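Local coordinates for protein beta-N-acetylhexosaminidase (Bacteroides fragilis, PDB 4PYS) that probably hydrolyses terminal N-acetylhexosamine units from beta-linked glycans with a TIM-barrel catalytic domain, at residues 153-158 and 487-492; 106-111 and 482-487; 356-361 and 377-382; 383-388 and 415-420. All blocks are in the same frame, centred on the assembly; numbering follows the deposited sequence.

Contact 1: 153-158 and 487-492; sequences IDMASM and QGYSFG
The ring of Y489 meets two selenomethionines of helix 146-158, M155 and M158, in a pair of Met-aromatic contacts. Y489 follows G488, which ends helix 470-486 in a Schellman motif with positive phi. The chain turns there, and the tyrosine is directed at the helix. Both selenium atoms lie on the same side of the ring plane, and each approaches obliquely. M158 takes the CE2 side. Its SE is 4.9 Å from the ring centroid, and its CE comes to 3.7 Å from Y489 CE2. The chain of M158 is extended as far as SE, and the bend at chi3 (70°) puts CE beside the ring. The M158 and Y489 side chains run antiparallel alongside each other. M155 takes the CE1 side. Here the near atom is CB, 3.7 Å from Y489 CE1, while SE is 5.5 Å from the centroid. F451 also meets the Y489 ring, and M158 reaches on to F484 and R107. The contact therefore packs a barrel helix against the loop that follows helix 470-486. D154 sends its carboxylate elsewhere, to salt bridges with R216 and K49. The Y489 hydroxyl is buried at the helix and is hydrogen-bonded to K151 O. M155 N is also close to Y489 OH, at 3.2 Å, but the angle is too poor for a hydrogen bond.

Contact 2: 106-111 and 482-487; sequences LRQWNT and LWFEQQ
W483 meets R107 and Q108 where helix 470-486, near the C-terminus, packs on helix 96-109 of family 20 domain 2. Q108 crosses the indole at about a right angle. The Q108 CG lies over the six-membered ring in a CH-pi contact, 3.8 Å from the ring centroid. On the opposite face of the indole sits Q487 NE2. R107 NE is at the indole edge, 4.0 Å from W483 CZ2, and the indole rim atom CH2 lies over one guanidinium face. The two planes are 59° apart. F484 is more distant, with CE1 4.3 Å from Q108 NE2, and its ring also packs on M158. Q487 ends the walk. Its chain bends at chi2 (-49°), and its amide works in two directions. NE2 donates to W483 O at 3.0 Å. OE1 accepts from R107 NH2, also at 3.0 Å, in the guanidinium plane but above the carbonyl plane. Water 1 accepts from R107 NE at 2.9 Å and gives a weak bond to Q487 OE1. Q104 OE1 takes R107 NH1, and M12 N donates to Q108 OE1. The partners named here, Q487, Q104 and a water, are neutral, so the R107 charge is probably eased here by dipoles, not by an acid.

Contact 3: 356-361 and 377-382; sequences VVIQWW and HNYPVI. With FMT (formic acid), chain I.
I358 is held through both its N-H and its C=O by the neighbouring parallel strand. I358 N donates to P380 O at 2.9 Å, almost straight at 174°. I358 O accepts from I382 N at 2.8 Å. W360 N then donates to I382 O at 2.9 Å, nearly along the C=O axis. V381 CA adds a CA-H...O contact to I358 O at 3.2 Å. Side chains pack next to these bonds. V357 CG1 meets I382 CD1 at 3.8 Å. I358 CG1 rests on Y379 CB at 3.7 Å, and W360 CB touches V381 CG1. Further out, helices 363-366 and 369-376 join the strands, making a beta-alpha-beta crossover of the TIM barrel. W360 and V381 pack on helix 369-376. Q359, on the same sheet face as I382, is held by H287 and S432. Past the strand end, W361 N donates to O2 of a formic acid molecule at 3.0 Å. This molecule, probably from the crystallisation liquor, also bonds Y346 OH and N362 N. It lies at the C-terminal end of the strands, where TIM barrels carry their active sites. The backbone bonds fix the strand register, and the W361 and N362 N-H groups probably suit a small acidic group.

Contact 4: 383-388 and 415-420; sequences CGTNYY and RNPSYR. With FMT (formic acid), chain J; FMT (formic acid), chain H.
N416 OD1 is gripped by two backbone N-H groups, from Y388 and S418, which arrive from opposite faces of its amide plane. Y388 N reaches it at 3.1 Å and 165°. S418 N does so at 3.2 Å and makes an Asx turn, within a type I turn from N416 to Y419. N416 CG is anti to the backbone N (chi1 -171°), which brings CG nearer to Y388 N, and the amide's other end, ND2, is bonded to Q460. A second chain of bonds runs beside this one. S418 OG donates to T385 OG1 at 2.6 Å, and T385 OG1 donates to Y387 O, also at 2.6 Å. The peptide between Y387 and Y388 is cis although no proline is involved. Y387 O and Y388 N, on its two ends, are thus both engaged. P417 CD packs against Y387 O at 3.2 Å. The Y388 ring turns its edge to the other segment, with CE2 3.3 Å from R415 O. Y387 CB lies over the centre of one face of that ring. The Y388 hydroxyl donates to a formic acid O1 at 2.8 Å. It also accepts from water 2, which in turn accepts from R415 NE. R415 NH2 goes on to D411 in a salt bridge, and R420 pairs with E424. C383 CB touches S418 OG. The contact thus joins the loop after barrel strand 381-383 to the loop between helix 409-415 and strand 428-435. W363 of helix 363-366 packs on T385 and P417, and M431 of strand 428-435 touches N416.

The four contacts fall into two pairs. Contacts 1 and 2 share Q487, have centres 11 Å apart and join helix 470-486 and its following loop to helices 146-158 and 96-109. Contacts 3 and 4 have centres 14 Å apart and follow in series, through strand 381-383 into helix 386-389. W360 O and W361 O probably accept from G384 N and N386 N where they meet. Both lie within the loops closed by contacts 1 and 2, whose segments alternate along the chain. Contacts 2 and 3 are about 36 Å apart between centres. The C-terminal part of the chain ties family 20 domain 2 to the barrel, while contact 3 pairs barrel strands and contact 4 flanking loops.

Contact 1: 153-158 and 487-492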
# COMPACT_ATOMS: atom_id res chain seq x y z
N ILE A 153 2.14 6.88 4.39
CA ILE A 153 3.00 6.84 3.21
C ILE A 153 4.47 6.86 3.66
O ILE A 153 5.30 6.09 3.17
CB ILE A 153 2.72 8.04 2.31
CG1 ILE A 153 1.36 7.85 1.62
CG2 ILE A 153 3.86 8.25 1.29
CD1 ILE A 153 0.87 9.06 0.82
N ASP A 154 4.77 7.72 4.63
CA ASP A 154 6.12 7.78 5.18
C ASP A 154 6.49 6.45 5.82
O ASP A 154 7.62 5.97 5.68
CB ASP A 154 6.19 8.92 6.21
CG ASP A 154 7.60 9.38 6.49
OD1 ASP A 154 8.39 9.54 5.53
OD2 ASP A 154 7.92 9.58 7.68
N MSE A 155 5.53 5.82 6.51
CA MSE A 155 5.78 4.50 7.10
C MSE A 155 6.11 3.47 6.02
O MSE A 155 7.05 2.68 6.16
CB MSE A 155 4.55 4.02 7.88
CG MSE A 155 4.72 2.59 8.38
SE MSE A 155 3.01 1.77 8.81
CE MSE A 155 2.39 1.52 6.98
N ALA A 156 5.36 3.50 4.94
CA ALA A 156 5.55 2.52 3.87
C ALA A 156 6.97 2.64 3.34
O ALA A 156 7.67 1.64 3.16
CB ALA A 156 4.53 2.74 2.76
N SER A 157 7.41 3.87 3.11
CA SER A 157 8.77 4.11 2.61
C SER A 157 9.82 3.66 3.62
O SER A 157 10.83 3.05 3.26
CB SER A 157 8.97 5.60 2.33
OG SER A 157 10.22 5.83 1.70
N MSE A 158 9.55 3.95 4.89
CA MSE A 158 10.46 3.59 5.98
C MSE A 158 10.70 2.08 6.02
O MSE A 158 11.79 1.63 6.39
CB MSE A 158 9.87 4.07 7.32
CG MSE A 158 10.70 3.71 8.54
SE MSE A 158 9.80 4.33 10.15
CE MSE A 158 8.29 3.06 10.10
N GLN A 487 9.86 7.91 15.69
CA GLN A 487 9.45 8.37 14.36
C GLN A 487 7.95 8.62 14.32
O GLN A 487 7.42 9.05 13.29
CB GLN A 487 9.84 7.38 13.26
CG GLN A 487 11.27 6.86 13.37
CD GLN A 487 12.28 7.96 13.56
OE1 GLN A 487 12.35 8.91 12.77
NE2 GLN A 487 13.08 7.85 14.62
N GLY A 488 7.26 8.33 15.43
CA GLY A 488 5.84 8.63 15.56
C GLY A 488 4.91 7.43 15.53
O GLY A 488 3.69 7.60 15.49
N TYR A 489 5.46 6.22 15.56
CA TYR A 489 4.64 5.02 15.45
C TYR A 489 4.53 4.26 16.77
O TYR A 489 5.47 3.59 17.19
CB TYR A 489 5.20 4.11 14.36
CG TYR A 489 5.31 4.86 13.05
CD1 TYR A 489 4.18 5.08 12.26
CD2 TYR A 489 6.52 5.40 12.64
CE1 TYR A 489 4.27 5.80 11.07
CE2 TYR A 489 6.61 6.12 11.46
CZ TYR A 489 5.48 6.31 10.68
OH TYR A 489 5.57 7.04 9.50
N SER A 490 3.36 4.37 17.40
CA SER A 490 3.08 3.66 18.65
C SER A 490 2.89 2.17 18.38
O SER A 490 2.34 1.80 17.35
CB SER A 490 1.81 4.21 19.31
OG SER A 490 1.91 5.60 19.55
N PHE A 491 3.35 1.32 19.30
CA PHE A 491 3.18 -0.12 19.15
C PHE A 491 1.98 -0.66 19.92
O PHE A 491 1.74 -0.26 21.05
CB PHE A 491 4.43 -0.84 19.66
CG PHE A 491 5.54 -0.91 18.64
CD1 PHE A 491 5.89 0.21 17.90
CD2 PHE A 491 6.24 -2.08 18.46
CE1 PHE A 491 6.91 0.14 16.96
CE2 PHE A 491 7.27 -2.15 17.53
CZ PHE A 491 7.60 -1.04 16.78
N GLY A 492 1.24 -1.58 19.30
CA GLY A 492 0.25 -2.35 20.05
C GLY A 492 0.91 -3.63 20.57
O GLY A 492 2.14 -3.76 20.47

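Contact 2: 106-111 and 482-487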
# COMPACT_ATOMS: atom_id res chain seq x y z
N LEU A 106 20.34 4.19 6.04
CA LEU A 106 21.23 5.12 6.74
C LEU A 106 20.54 5.70 7.96
O LEU A 106 21.17 5.91 9.01
CB LEU A 106 21.69 6.25 5.80
CG LEU A 106 22.74 5.88 4.75
CD1 LEU A 106 22.96 7.05 3.78
CD2 LEU A 106 24.06 5.50 5.42
N ARG A 107 19.23 5.97 7.85
CA ARG A 107 18.46 6.48 8.99
C ARG A 107 18.59 5.57 10.20
O ARG A 107 18.76 6.05 11.33
CB ARG A 107 16.97 6.52 8.65
CG ARG A 107 16.52 7.68 7.83
CD ARG A 107 15.01 7.55 7.59
NE ARG A 107 14.20 7.92 8.75
CZ ARG A 107 12.88 7.77 8.80
NH1 ARG A 107 12.24 7.26 7.76
NH2 ARG A 107 12.20 8.15 9.87
N GLN A 108 18.49 4.26 9.97
CA GLN A 108 18.56 3.28 11.04
C GLN A 108 19.98 2.90 11.43
O GLN A 108 20.20 2.37 12.51
CB GLN A 108 17.77 2.03 10.66
CG GLN A 108 16.28 2.29 10.57
CD GLN A 108 15.46 1.04 10.32
OE1 GLN A 108 15.76 -0.03 10.86
NE2 GLN A 108 14.43 1.17 9.51
N TRP A 109 20.93 3.15 10.54
CA TRP A 109 22.31 2.76 10.79
C TRP A 109 23.04 3.79 11.66
O TRP A 109 23.98 3.46 12.37
CB TRP A 109 23.04 2.51 9.46
CG TRP A 109 24.36 1.80 9.63
CD1 TRP A 109 25.60 2.32 9.43
CD2 TRP A 109 24.55 0.44 10.03
NE1 TRP A 109 26.56 1.36 9.68
CE2 TRP A 109 25.93 0.20 10.06
CE3 TRP A 109 23.67 -0.60 10.37
CZ2 TRP A 109 26.47 -1.05 10.42
CZ3 TRP A 109 24.21 -1.84 10.72
CH2 TRP A 109 25.59 -2.05 10.75
N ASN A 110 22.60 5.04 11.59
CA ASN A 110 23.12 6.09 12.47
C ASN A 110 22.96 5.66 13.93
O ASN A 110 21.88 5.24 14.34
CB ASN A 110 22.33 7.38 12.21
CG ASN A 110 22.69 8.50 13.17
OD1 ASN A 110 23.83 8.61 13.62
ND2 ASN A 110 21.70 9.33 13.50
N THR A 111 24.04 5.76 14.72
CA THR A 111 23.97 5.27 16.10
C THR A 111 23.08 6.15 16.98
O THR A 111 22.46 5.67 17.94
CB THR A 111 25.35 5.20 16.77
OG1 THR A 111 25.78 6.51 17.14
CG2 THR A 111 26.38 4.56 15.84
N LEU A 482 11.87 1.46 20.27
CA LEU A 482 11.87 2.86 20.69
C LEU A 482 12.24 3.78 19.52
O LEU A 482 11.69 4.88 19.40
CB LEU A 482 12.78 3.08 21.89
CG LEU A 482 12.65 4.39 22.67
CD1 LEU A 482 11.19 4.77 22.91
CD2 LEU A 482 13.39 4.26 23.98
N TRP A 483 13.14 3.34 18.64
CA TRP A 483 13.45 4.14 17.45
C TRP A 483 12.20 4.36 16.59
O TRP A 483 11.95 5.47 16.13
CB TRP A 483 14.57 3.53 16.60
CG TRP A 483 14.92 4.45 15.41
CD1 TRP A 483 15.75 5.54 15.44
CD2 TRP A 483 14.41 4.36 14.07
NE1 TRP A 483 15.79 6.13 14.19
CE2 TRP A 483 14.98 5.43 13.34
CE3 TRP A 483 13.55 3.48 13.41
CZ2 TRP A 483 14.71 5.64 11.98
CZ3 TRP A 483 13.26 3.69 12.06
CH2 TRP A 483 13.84 4.76 11.37
N PHE A 484 11.41 3.31 16.39
CA PHE A 484 10.20 3.45 15.61
C PHE A 484 9.23 4.38 16.32
O PHE A 484 8.54 5.18 15.68
CB PHE A 484 9.53 2.10 15.37
CG PHE A 484 10.17 1.28 14.28
CD1 PHE A 484 10.26 1.78 12.99
CD2 PHE A 484 10.66 0.01 14.54
CE1 PHE A 484 10.84 1.02 11.96
CE2 PHE A 484 11.25 -0.75 13.52
CZ PHE A 484 11.34 -0.24 12.24
N GLU A 485 9.16 4.28 17.64
CA GLU A 485 8.27 5.16 18.38
C GLU A 485 8.69 6.61 18.25
O GLU A 485 7.84 7.50 18.17
CB GLU A 485 8.16 4.73 19.86
CG GLU A 485 7.45 3.38 19.97
CD GLU A 485 6.92 3.06 21.36
OE1 GLU A 485 6.96 3.94 22.26
OE2 GLU A 485 6.44 1.91 21.52
N GLN A 486 10.00 6.86 18.18
CA GLN A 486 10.50 8.22 18.03
C GLN A 486 10.18 8.78 16.64
O GLN A 486 10.25 10.00 16.45
CB GLN A 486 12.00 8.27 18.28
CG GLN A 486 12.36 8.08 19.76
CD GLN A 486 13.86 8.05 19.99
OE1 GLN A 486 14.64 7.67 19.11
NE2 GLN A 486 14.27 8.45 21.18
N GLN A 487 9.86 7.91 15.69
CA GLN A 487 9.45 8.37 14.36
C GLN A 487 7.95 8.62 14.32
O GLN A 487 7.42 9.05 13.29
CB GLN A 487 9.84 7.38 13.26
CG GLN A 487 11.27 6.86 13.37
CD GLN A 487 12.28 7.96 13.56
OE1 GLN A 487 12.35 8.91 12.77
NE2 GLN A 487 13.08 7.85 14.62
O HOH W 1 15.17 9.42 11.00

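Contact 3: 356-361 and 377-382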
# COMPACT_ATOMS: atom_id res chain seq x y z
N VAL A 356 -5.21 -7.13 -16.58
CA VAL A 356 -5.83 -7.39 -15.28
C VAL A 356 -4.85 -8.02 -14.28
O VAL A 356 -4.09 -8.92 -14.63
CB VAL A 356 -7.08 -8.29 -15.44
CG1 VAL A 356 -7.54 -8.85 -14.10
CG2 VAL A 356 -8.21 -7.50 -16.09
N VAL A 357 -4.88 -7.52 -13.04
CA VAL A 357 -4.10 -8.07 -11.93
C VAL A 357 -5.11 -8.47 -10.85
O VAL A 357 -6.11 -7.77 -10.64
CB VAL A 357 -3.11 -7.03 -11.38
CG1 VAL A 357 -2.37 -7.55 -10.14
CG2 VAL A 357 -2.12 -6.63 -12.47
N ILE A 358 -4.86 -9.60 -10.19
CA ILE A 358 -5.77 -10.13 -9.17
C ILE A 358 -5.18 -9.98 -7.76
O ILE A 358 -4.06 -10.42 -7.50
CB ILE A 358 -6.08 -11.62 -9.43
CG1 ILE A 358 -6.78 -11.80 -10.78
CG2 ILE A 358 -6.92 -12.19 -8.30
CD1 ILE A 358 -8.09 -11.05 -10.92
N GLN A 359 -5.94 -9.38 -6.85
CA GLN A 359 -5.49 -9.28 -5.46
C GLN A 359 -6.18 -10.36 -4.65
O GLN A 359 -7.39 -10.32 -4.42
CB GLN A 359 -5.77 -7.89 -4.88
CG GLN A 359 -5.15 -7.70 -3.50
CD GLN A 359 -4.91 -6.24 -3.15
OE1 GLN A 359 -5.41 -5.34 -3.83
NE2 GLN A 359 -4.16 -6.00 -2.09
N TRP A 360 -5.39 -11.36 -4.26
CA TRP A 360 -5.86 -12.56 -3.58
C TRP A 360 -6.00 -12.25 -2.10
O TRP A 360 -5.03 -11.86 -1.45
CB TRP A 360 -4.83 -13.67 -3.82
CG TRP A 360 -4.99 -14.93 -3.01
CD1 TRP A 360 -6.15 -15.55 -2.65
CD2 TRP A 360 -3.93 -15.71 -2.47
NE1 TRP A 360 -5.86 -16.68 -1.91
CE2 TRP A 360 -4.50 -16.79 -1.78
CE3 TRP A 360 -2.53 -15.58 -2.49
CZ2 TRP A 360 -3.73 -17.76 -1.13
CZ3 TRP A 360 -1.76 -16.54 -1.84
CH2 TRP A 360 -2.37 -17.62 -1.16
N TRP A 361 -7.21 -12.41 -1.55
CA TRP A 361 -7.45 -11.93 -0.18
C TRP A 361 -8.20 -12.87 0.77
O TRP A 361 -7.93 -12.87 1.97
CB TRP A 361 -8.16 -10.57 -0.20
CG TRP A 361 -9.62 -10.67 -0.54
CD1 TRP A 361 -10.18 -10.61 -1.78
CD2 TRP A 361 -10.71 -10.82 0.39
NE1 TRP A 361 -11.55 -10.73 -1.69
CE2 TRP A 361 -11.90 -10.86 -0.37
CE3 TRP A 361 -10.80 -10.93 1.78
CZ2 TRP A 361 -13.16 -11.00 0.22
CZ3 TRP A 361 -12.05 -11.08 2.37
CH2 TRP A 361 -13.21 -11.11 1.59
N HIS A 377 -5.70 -18.61 -15.68
CA HIS A 377 -6.07 -17.60 -16.66
C HIS A 377 -4.92 -16.66 -17.00
O HIS A 377 -5.09 -15.68 -17.73
CB HIS A 377 -7.26 -16.78 -16.15
CG HIS A 377 -8.57 -17.51 -16.19
ND1 HIS A 377 -9.27 -17.71 -17.36
CD2 HIS A 377 -9.31 -18.07 -15.20
CE1 HIS A 377 -10.38 -18.38 -17.09
NE2 HIS A 377 -10.43 -18.61 -15.79
N ASN A 378 -3.74 -16.95 -16.44
CA ASN A 378 -2.54 -16.15 -16.68
C ASN A 378 -2.62 -14.71 -16.15
O ASN A 378 -2.04 -13.80 -16.75
CB ASN A 378 -2.20 -16.15 -18.17
CG ASN A 378 -0.72 -15.95 -18.45
OD1 ASN A 378 0.13 -16.65 -17.89
ND2 ASN A 378 -0.41 -15.00 -19.32
N TYR A 379 -3.35 -14.49 -15.05
CA TYR A 379 -3.42 -13.17 -14.42
C TYR A 379 -2.34 -13.06 -13.36
O TYR A 379 -2.21 -13.95 -12.52
CB TYR A 379 -4.77 -12.96 -13.72
CG TYR A 379 -6.02 -13.10 -14.57
CD1 TYR A 379 -6.05 -12.69 -15.90
CD2 TYR A 379 -7.19 -13.62 -14.02
CE1 TYR A 379 -7.20 -12.81 -16.66
CE2 TYR A 379 -8.35 -13.75 -14.78
CZ TYR A 379 -8.35 -13.35 -16.10
OH TYR A 379 -9.50 -13.47 -16.86
N PRO A 380 -1.58 -11.95 -13.37
CA PRO A 380 -0.65 -11.69 -12.25
C PRO A 380 -1.41 -11.53 -10.94
O PRO A 380 -2.57 -11.12 -10.95
CB PRO A 380 -0.01 -10.35 -12.63
CG PRO A 380 -0.21 -10.22 -14.11
CD PRO A 380 -1.51 -10.92 -14.41
N VAL A 381 -0.74 -11.83 -9.82
CA VAL A 381 -1.39 -11.90 -8.51
C VAL A 381 -0.63 -11.11 -7.47
O VAL A 381 0.60 -11.19 -7.39
CB VAL A 381 -1.43 -13.36 -8.00
CG1 VAL A 381 -1.94 -13.44 -6.56
CG2 VAL A 381 -2.29 -14.21 -8.88
N ILE A 382 -1.37 -10.37 -6.64
CA ILE A 382 -0.83 -9.78 -5.42
C ILE A 382 -1.35 -10.60 -4.24
O ILE A 382 -2.56 -10.84 -4.14
CB ILE A 382 -1.30 -8.32 -5.26
CG1 ILE A 382 -0.72 -7.46 -6.38
CG2 ILE A 382 -0.90 -7.76 -3.87
CD1 ILE A 382 -1.53 -6.20 -6.66
C FMT I . -9.68 -14.22 -3.03
O1 FMT I . -10.53 -14.41 -2.17
O2 FMT I . -9.39 -13.12 -3.47

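Contact 4: 383-388 and 415-420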
# COMPACT_ATOMS: atom_id res chain seq x y z
N CYS A 383 -0.45 -11.05 -3.37
CA CYS A 383 -0.84 -11.90 -2.24
C CYS A 383 -1.18 -11.04 -1.04
O CYS A 383 -0.29 -10.50 -0.39
CB CYS A 383 0.28 -12.89 -1.88
SG CYS A 383 0.78 -13.97 -3.23
N GLY A 384 -2.47 -10.92 -0.74
CA GLY A 384 -2.92 -10.07 0.35
C GLY A 384 -3.98 -10.75 1.20
O GLY A 384 -5.04 -10.18 1.45
N THR A 385 -3.69 -11.96 1.65
CA THR A 385 -4.69 -12.77 2.33
C THR A 385 -5.02 -12.26 3.72
O THR A 385 -4.14 -11.78 4.45
CB THR A 385 -4.26 -14.25 2.40
OG1 THR A 385 -2.94 -14.34 2.95
CG2 THR A 385 -4.24 -14.85 1.01
N ASN A 386 -6.30 -12.34 4.09
CA ASN A 386 -6.75 -11.85 5.38
C ASN A 386 -5.98 -12.48 6.54
O ASN A 386 -5.46 -11.76 7.40
CB ASN A 386 -8.28 -11.94 5.56
CG ASN A 386 -8.89 -13.24 5.05
OD1 ASN A 386 -8.22 -14.26 4.87
ND2 ASN A 386 -10.21 -13.21 4.83
N TYR A 387 -5.89 -13.81 6.56
CA TYR A 387 -4.83 -14.47 7.32
C TYR A 387 -3.58 -14.39 6.43
O TYR A 387 -3.58 -15.00 5.36
CB TYR A 387 -5.14 -15.96 7.48
CG TYR A 387 -6.25 -16.32 8.46
CD1 TYR A 387 -6.98 -15.35 9.13
CD2 TYR A 387 -6.54 -17.66 8.71
CE1 TYR A 387 -7.99 -15.71 10.03
CE2 TYR A 387 -7.54 -18.02 9.59
CZ TYR A 387 -8.26 -17.04 10.25
OH TYR A 387 -9.25 -17.43 11.12
N TYR A 388 -2.52 -13.67 6.82
CA TYR A 388 -2.45 -12.83 8.02
C TYR A 388 -1.87 -11.47 7.66
O TYR A 388 -0.88 -11.01 8.25
CB TYR A 388 -1.54 -13.49 9.06
CG TYR A 388 -2.10 -14.78 9.60
CD1 TYR A 388 -3.26 -14.78 10.38
CD2 TYR A 388 -1.48 -16.01 9.36
CE1 TYR A 388 -3.79 -15.95 10.89
CE2 TYR A 388 -2.01 -17.19 9.88
CZ TYR A 388 -3.16 -17.15 10.64
OH TYR A 388 -3.70 -18.31 11.16
N ARG A 415 3.19 -18.39 9.80
CA ARG A 415 2.12 -19.14 9.13
C ARG A 415 1.33 -18.33 8.09
O ARG A 415 0.17 -18.62 7.82
CB ARG A 415 1.16 -19.75 10.18
CG ARG A 415 1.76 -20.96 10.94
CD ARG A 415 0.85 -21.46 12.08
NE ARG A 415 0.69 -20.47 13.14
CZ ARG A 415 1.53 -20.32 14.16
NH1 ARG A 415 2.61 -21.08 14.27
NH2 ARG A 415 1.30 -19.39 15.08
N ASN A 416 1.98 -17.34 7.48
CA ASN A 416 1.30 -16.44 6.54
C ASN A 416 1.18 -17.06 5.15
O ASN A 416 2.19 -17.26 4.48
CB ASN A 416 2.09 -15.14 6.45
CG ASN A 416 1.36 -14.05 5.68
OD1 ASN A 416 0.19 -14.20 5.31
ND2 ASN A 416 2.06 -12.94 5.44
N PRO A 417 -0.05 -17.34 4.70
CA PRO A 417 -0.24 -17.90 3.35
C PRO A 417 0.31 -17.00 2.25
O PRO A 417 0.63 -17.49 1.17
CB PRO A 417 -1.76 -18.00 3.23
CG PRO A 417 -2.26 -18.11 4.64
CD PRO A 417 -1.33 -17.21 5.42
N SER A 418 0.39 -15.70 2.52
CA SER A 418 0.86 -14.74 1.52
C SER A 418 2.39 -14.69 1.40
O SER A 418 2.91 -14.11 0.45
CB SER A 418 0.29 -13.35 1.79
OG SER A 418 -1.08 -13.31 1.43
N TYR A 419 3.09 -15.32 2.33
CA TYR A 419 4.55 -15.38 2.27
C TYR A 419 4.97 -16.68 1.59
O TYR A 419 4.81 -17.77 2.15
CB TYR A 419 5.15 -15.27 3.68
CG TYR A 419 6.66 -15.34 3.68
CD1 TYR A 419 7.41 -14.60 2.76
CD2 TYR A 419 7.34 -16.16 4.57
CE1 TYR A 419 8.82 -14.68 2.75
CE2 TYR A 419 8.74 -16.24 4.56
CZ TYR A 419 9.46 -15.48 3.65
OH TYR A 419 10.85 -15.56 3.65
N ARG A 420 5.50 -16.56 0.37
CA ARG A 420 5.84 -17.72 -0.44
C ARG A 420 7.28 -17.59 -0.94
O ARG A 420 7.51 -17.26 -2.11
CB ARG A 420 4.84 -17.85 -1.60
CG ARG A 420 3.38 -17.99 -1.12
CD ARG A 420 2.34 -17.77 -2.23
NE ARG A 420 2.50 -18.67 -3.38
CZ ARG A 420 1.85 -19.82 -3.54
NH1 ARG A 420 0.98 -20.24 -2.63
NH2 ARG A 420 2.07 -20.57 -4.62
C FMT J . -5.63 -18.03 13.46
O1 FMT J . -6.12 -18.55 12.47
O2 FMT J . -6.28 -17.45 14.33
C FMT H . -12.00 -10.31 6.19
O1 FMT H . -11.95 -11.51 5.95
O2 FMT H . -12.60 -9.83 7.17
O HOH W 2 -2.00 -19.81 12.86